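Local coordinates for structural protein ORF273 (Acidianus two-tailed virus, PDB 4ART) that is a virion structural protein with a new fold, stable to heat and acid, whose precise role in the virus is not established, at residues A[113-118]-A[191-195]; A[167-171]-A[198-204]. All coordinates share one frame; numbering follows the deposited sequence.

How the contacts relate
Both contacts rest on helix 188-201: contact 1 uses its middle, contact 2 its last turn and the loop that follows. Contact 1 (113-118 with 191-195) is buried, a helix-helix crossing in which aromatic and aliphatic groups pack beside a serine-glutamate bond. Contact 2 (167-171 with 198-204) is only partly buried. It joins two chain turns, and its grip is mainly polar, a glutamine side chain bonded to a carbonyl of each segment while an exposed arginine donates to its oxygen. The two contacts meet where Leu117 touches Ile171 and where Ile113 reaches Leu169 and Val198, making one continuous apolar layer. Both also border the second subunit.

Contact 1. Residues A[113-118]-A[191-195]. With SO4 (sulfate ion), chain E.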
# COMPACT_ATOMS: atom_id res chain seq x y z
N ILE A 113 0.76 -10.65 0.39
CA ILE A 113 0.36 -11.99 -0.07
C ILE A 113 1.44 -12.54 -0.99
O ILE A 113 1.86 -13.70 -0.84
CB ILE A 113 -1.07 -11.96 -0.73
CG1 ILE A 113 -2.15 -12.00 0.36
CG2 ILE A 113 -1.31 -13.13 -1.73
CD1 ILE A 113 -2.27 -13.34 1.19
N SER A 114 1.92 -11.68 -1.90
CA SER A 114 2.96 -12.00 -2.86
C SER A 114 4.18 -12.58 -2.17
O SER A 114 4.70 -13.61 -2.59
CB SER A 114 3.35 -10.76 -3.67
OG SER A 114 2.27 -10.26 -4.43
N ASP A 115 4.64 -11.92 -1.12
CA ASP A 115 5.80 -12.35 -0.33
C ASP A 115 5.61 -13.71 0.34
O ASP A 115 6.46 -14.57 0.16
CB ASP A 115 6.18 -11.29 0.72
CG ASP A 115 7.01 -10.12 0.16
OD1 ASP A 115 7.58 -10.27 -0.91
OD2 ASP A 115 7.07 -9.08 0.82
N ILE A 116 4.51 -13.92 1.06
CA ILE A 116 4.24 -15.21 1.76
C ILE A 116 4.12 -16.36 0.80
O ILE A 116 4.65 -17.44 1.06
CB ILE A 116 3.02 -15.16 2.73
CG1 ILE A 116 3.04 -13.94 3.57
CG2 ILE A 116 2.78 -16.45 3.57
CD1 ILE A 116 1.91 -13.25 3.21
N LEU A 117 3.41 -16.14 -0.31
CA LEU A 117 3.27 -17.16 -1.34
C LEU A 117 4.65 -17.50 -1.92
O LEU A 117 4.98 -18.68 -2.03
CB LEU A 117 2.35 -16.64 -2.46
CG LEU A 117 2.06 -17.66 -3.57
CD1 LEU A 117 1.36 -18.89 -3.01
CD2 LEU A 117 1.29 -17.02 -4.71
N LYS A 118 5.46 -16.47 -2.28
CA LYS A 118 6.81 -16.66 -2.82
C LYS A 118 7.67 -17.44 -1.81
O LYS A 118 8.28 -18.44 -2.17
CB LYS A 118 7.46 -15.29 -3.13
CG LYS A 118 8.95 -15.35 -3.49
CD LYS A 118 9.51 -13.98 -3.86
CE LYS A 118 9.93 -13.12 -2.71
NZ LYS A 118 10.20 -11.73 -3.14
N PHE A 191 1.97 -18.57 -10.77
CA PHE A 191 2.10 -17.83 -9.53
C PHE A 191 0.89 -16.91 -9.37
O PHE A 191 0.25 -16.90 -8.32
CB PHE A 191 3.42 -17.03 -9.51
CG PHE A 191 3.64 -16.27 -8.24
CD1 PHE A 191 3.11 -14.99 -8.07
CD2 PHE A 191 4.39 -16.81 -7.23
CE1 PHE A 191 3.30 -14.29 -6.90
CE2 PHE A 191 4.58 -16.11 -6.06
CZ PHE A 191 4.02 -14.86 -5.91
N ASN A 192 0.56 -16.14 -10.44
CA ASN A 192 -0.56 -15.21 -10.47
C ASN A 192 -1.91 -15.88 -10.23
O ASN A 192 -2.73 -15.33 -9.48
CB ASN A 192 -0.54 -14.37 -11.76
CG ASN A 192 0.62 -13.41 -11.82
OD1 ASN A 192 1.18 -12.97 -10.80
ND2 ASN A 192 1.01 -13.05 -13.03
N ASP A 193 -2.14 -17.05 -10.86
CA ASP A 193 -3.37 -17.85 -10.71
C ASP A 193 -3.56 -18.26 -9.28
O ASP A 193 -4.67 -18.13 -8.76
CB ASP A 193 -3.37 -19.10 -11.62
CG ASP A 193 -3.47 -18.82 -13.10
OD1 ASP A 193 -4.08 -17.78 -13.47
OD2 ASP A 193 -2.97 -19.65 -13.90
N ILE A 194 -2.47 -18.71 -8.61
CA ILE A 194 -2.53 -19.09 -7.20
C ILE A 194 -2.80 -17.86 -6.33
O ILE A 194 -3.70 -17.90 -5.49
CB ILE A 194 -1.28 -19.90 -6.73
CG1 ILE A 194 -1.16 -21.21 -7.52
CG2 ILE A 194 -1.30 -20.18 -5.18
CD1 ILE A 194 0.24 -21.76 -7.49
N GLU A 195 -2.05 -16.78 -6.56
CA GLU A 195 -2.19 -15.53 -5.83
C GLU A 195 -3.65 -15.00 -5.84
O GLU A 195 -4.18 -14.60 -4.80
CB GLU A 195 -1.19 -14.49 -6.40
CG GLU A 195 -1.30 -13.18 -5.67
CD GLU A 195 -0.03 -12.44 -5.37
OE1 GLU A 195 0.69 -12.06 -6.32
OE2 GLU A 195 0.04 -11.94 -4.23
S SO4 E . 1.33 -7.00 -2.42
O1 SO4 E . 1.04 -8.35 -1.98
O2 SO4 E . 2.15 -6.27 -1.47
O3 SO4 E . 2.04 -7.07 -3.71
O4 SO4 E . 0.08 -6.25 -2.58
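Leu117 of helix 113-123 packs on Phe191 of helix 188-201 in a helix-helix crossing at 116° between the short segments, whose axes come no closer than 10.8 Å. The apolar part is a CH-pi contact. With CG anti to the backbone N (chi1 -177°), Leu117 sends CG toward Phe191, and its CD2 branch then lies over one face of the ring, 3.8 Å from the centroid. The other branch, CD1, meets Ile194 CG2 at 3.7 Å. Ser114 O lies at the ring edge, near its plane, 3.6 Å from CZ of Phe191. Phe228 of the second subunit also meets this ring, with the planes steeply inclined.

The polar part is a single hydrogen bond, donated by Ser114 OG to Glu195 OE2 over 2.8 Å and received on the syn lone pair. Glu195 is buried, and its chain bends at chi2 (140°) to bring the carboxylate to the first turn of helix 113-123. Arg215 of the second subunit makes a long, weak ion pair with OE2. A sulfate, probably from the crystallisation liquor, sits at the same helix start: Ser114 N gives its O1 a weak hydrogen bond of 3.4 Å.

Contact 2. Residues A[167-171]-A[198-204]; sequences RALRI and VAEEQPI
Gln202 OE1 lies at the edge of the Arg170 guanidinium, in its plane, while NH1 approaches tilted from the amide plane, the two planes standing 61° apart. Arg170 NH1 gives Gln202 OE1 a 3.0 Å hydrogen bond. The arginine chain bends at chi3 (65°) to turn NH1 onto this oxygen. Gln202 NE2 serves two carbonyls: it donates to Leu169 O at 2.8 Å, which lies in the amide plane, and to Val198 O at 3.1 Å, within its own segment.

Arg170 has positive phi and ends helix 162-168 in a Schellman motif, and stands at the N-cap position of helix 171-179. Gln202 thus ties the junction between those helices to the last turn of helix 188-201. Ile204 CD1 comes within 3.3 Å of Ala168 O and 3.9 Å of Arg170 CG. Deeper in, the Ile171 and Val198 side chains cross at about a right angle, Ile171 CG1 3.8 Å from Val198 CG1, with Ile113 and Ile174 packed against Val198.

With three hydrogen bonds on its amide, buried Gln202 has oxygen and nitrogen both engaged; this fixes the amide flip and gives a partner to one carbonyl at the helix junction and one in the last turn of helix 188-201.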
# COMPACT_ATOMS: atom_id res chain seq x y z
N ARG A 167 -0.17 -21.64 6.14
CA ARG A 167 -1.20 -22.60 6.50
C ARG A 167 -2.52 -21.92 6.79
O ARG A 167 -3.54 -22.40 6.31
CB ARG A 167 -0.76 -23.46 7.71
CG ARG A 167 0.16 -24.60 7.34
CD ARG A 167 0.30 -25.61 8.47
NE ARG A 167 0.99 -25.06 9.64
CZ ARG A 167 2.31 -25.05 9.78
NH1 ARG A 167 3.10 -25.54 8.83
NH2 ARG A 167 2.86 -24.55 10.88
N ALA A 168 -2.52 -20.82 7.57
CA ALA A 168 -3.74 -20.06 7.91
C ALA A 168 -4.36 -19.42 6.66
O ALA A 168 -5.56 -19.20 6.63
CB ALA A 168 -3.43 -18.99 8.94
N LEU A 169 -3.53 -19.12 5.66
CA LEU A 169 -3.96 -18.52 4.40
C LEU A 169 -4.40 -19.60 3.42
O LEU A 169 -4.84 -19.28 2.31
CB LEU A 169 -2.81 -17.66 3.79
CG LEU A 169 -2.62 -16.29 4.41
CD1 LEU A 169 -1.28 -15.68 3.98
CD2 LEU A 169 -3.82 -15.36 4.07
N ARG A 170 -4.27 -20.88 3.82
CA ARG A 170 -4.61 -22.11 3.07
C ARG A 170 -3.74 -22.26 1.83
O ARG A 170 -4.07 -23.03 0.92
CB ARG A 170 -6.12 -22.21 2.72
CG ARG A 170 -7.08 -22.26 3.92
CD ARG A 170 -8.53 -22.43 3.49
NE ARG A 170 -8.77 -23.71 2.82
CZ ARG A 170 -8.93 -23.88 1.51
NH1 ARG A 170 -8.88 -22.83 0.69
NH2 ARG A 170 -9.14 -25.09 1.00
N ILE A 171 -2.59 -21.57 1.83
CA ILE A 171 -1.63 -21.63 0.73
C ILE A 171 -1.22 -23.08 0.39
O ILE A 171 -1.26 -23.40 -0.79
CB ILE A 171 -0.46 -20.62 0.88
CG1 ILE A 171 -0.95 -19.19 0.61
CG2 ILE A 171 0.70 -20.97 -0.04
CD1 ILE A 171 -0.04 -18.06 1.08
N VAL A 198 -5.96 -17.17 -3.47
CA VAL A 198 -5.60 -16.92 -2.07
C VAL A 198 -6.14 -15.58 -1.59
O VAL A 198 -6.78 -15.52 -0.53
CB VAL A 198 -4.05 -17.07 -1.79
CG1 VAL A 198 -3.66 -16.71 -0.35
CG2 VAL A 198 -3.51 -18.42 -2.22
N ALA A 199 -5.93 -14.51 -2.39
CA ALA A 199 -6.24 -13.14 -1.98
C ALA A 199 -7.61 -12.61 -2.33
O ALA A 199 -8.11 -11.73 -1.62
CB ALA A 199 -5.19 -12.21 -2.52
N GLU A 200 -8.18 -13.05 -3.45
CA GLU A 200 -9.42 -12.49 -4.02
C GLU A 200 -10.59 -13.44 -4.19
O GLU A 200 -11.68 -12.99 -4.57
CB GLU A 200 -9.11 -11.91 -5.41
CG GLU A 200 -8.02 -10.88 -5.45
CD GLU A 200 -7.69 -10.49 -6.87
OE1 GLU A 200 -8.43 -9.67 -7.44
OE2 GLU A 200 -6.69 -10.99 -7.42
N GLU A 201 -10.39 -14.75 -3.97
CA GLU A 201 -11.48 -15.70 -4.18
C GLU A 201 -12.00 -16.43 -2.97
O GLU A 201 -13.21 -16.41 -2.70
CB GLU A 201 -11.21 -16.65 -5.37
CG GLU A 201 -10.99 -15.90 -6.69
CD GLU A 201 -10.72 -16.74 -7.93
OE1 GLU A 201 -10.19 -17.86 -7.81
OE2 GLU A 201 -11.00 -16.23 -9.04
N GLN A 202 -11.11 -17.08 -2.22
CA GLN A 202 -11.53 -17.86 -1.05
C GLN A 202 -12.04 -17.00 0.11
O GLN A 202 -11.36 -16.03 0.47
CB GLN A 202 -10.39 -18.78 -0.57
CG GLN A 202 -9.22 -18.00 0.05
CD GLN A 202 -8.16 -18.80 0.74
OE1 GLN A 202 -8.36 -19.95 1.14
NE2 GLN A 202 -7.04 -18.15 1.00
N PRO A 203 -13.17 -17.35 0.77
CA PRO A 203 -13.51 -16.62 2.01
C PRO A 203 -12.54 -17.14 3.08
O PRO A 203 -12.52 -18.33 3.41
CB PRO A 203 -14.97 -16.98 2.28
CG PRO A 203 -15.23 -18.26 1.53
CD PRO A 203 -14.09 -18.49 0.53
N ILE A 204 -11.71 -16.26 3.57
CA ILE A 204 -10.71 -16.64 4.55
C ILE A 204 -11.04 -16.16 5.97
O ILE A 204 -10.74 -16.88 6.91
CB ILE A 204 -9.26 -16.30 4.04
CG1 ILE A 204 -8.17 -17.05 4.83
CG2 ILE A 204 -8.98 -14.77 3.98
CD1 ILE A 204 -7.99 -18.52 4.44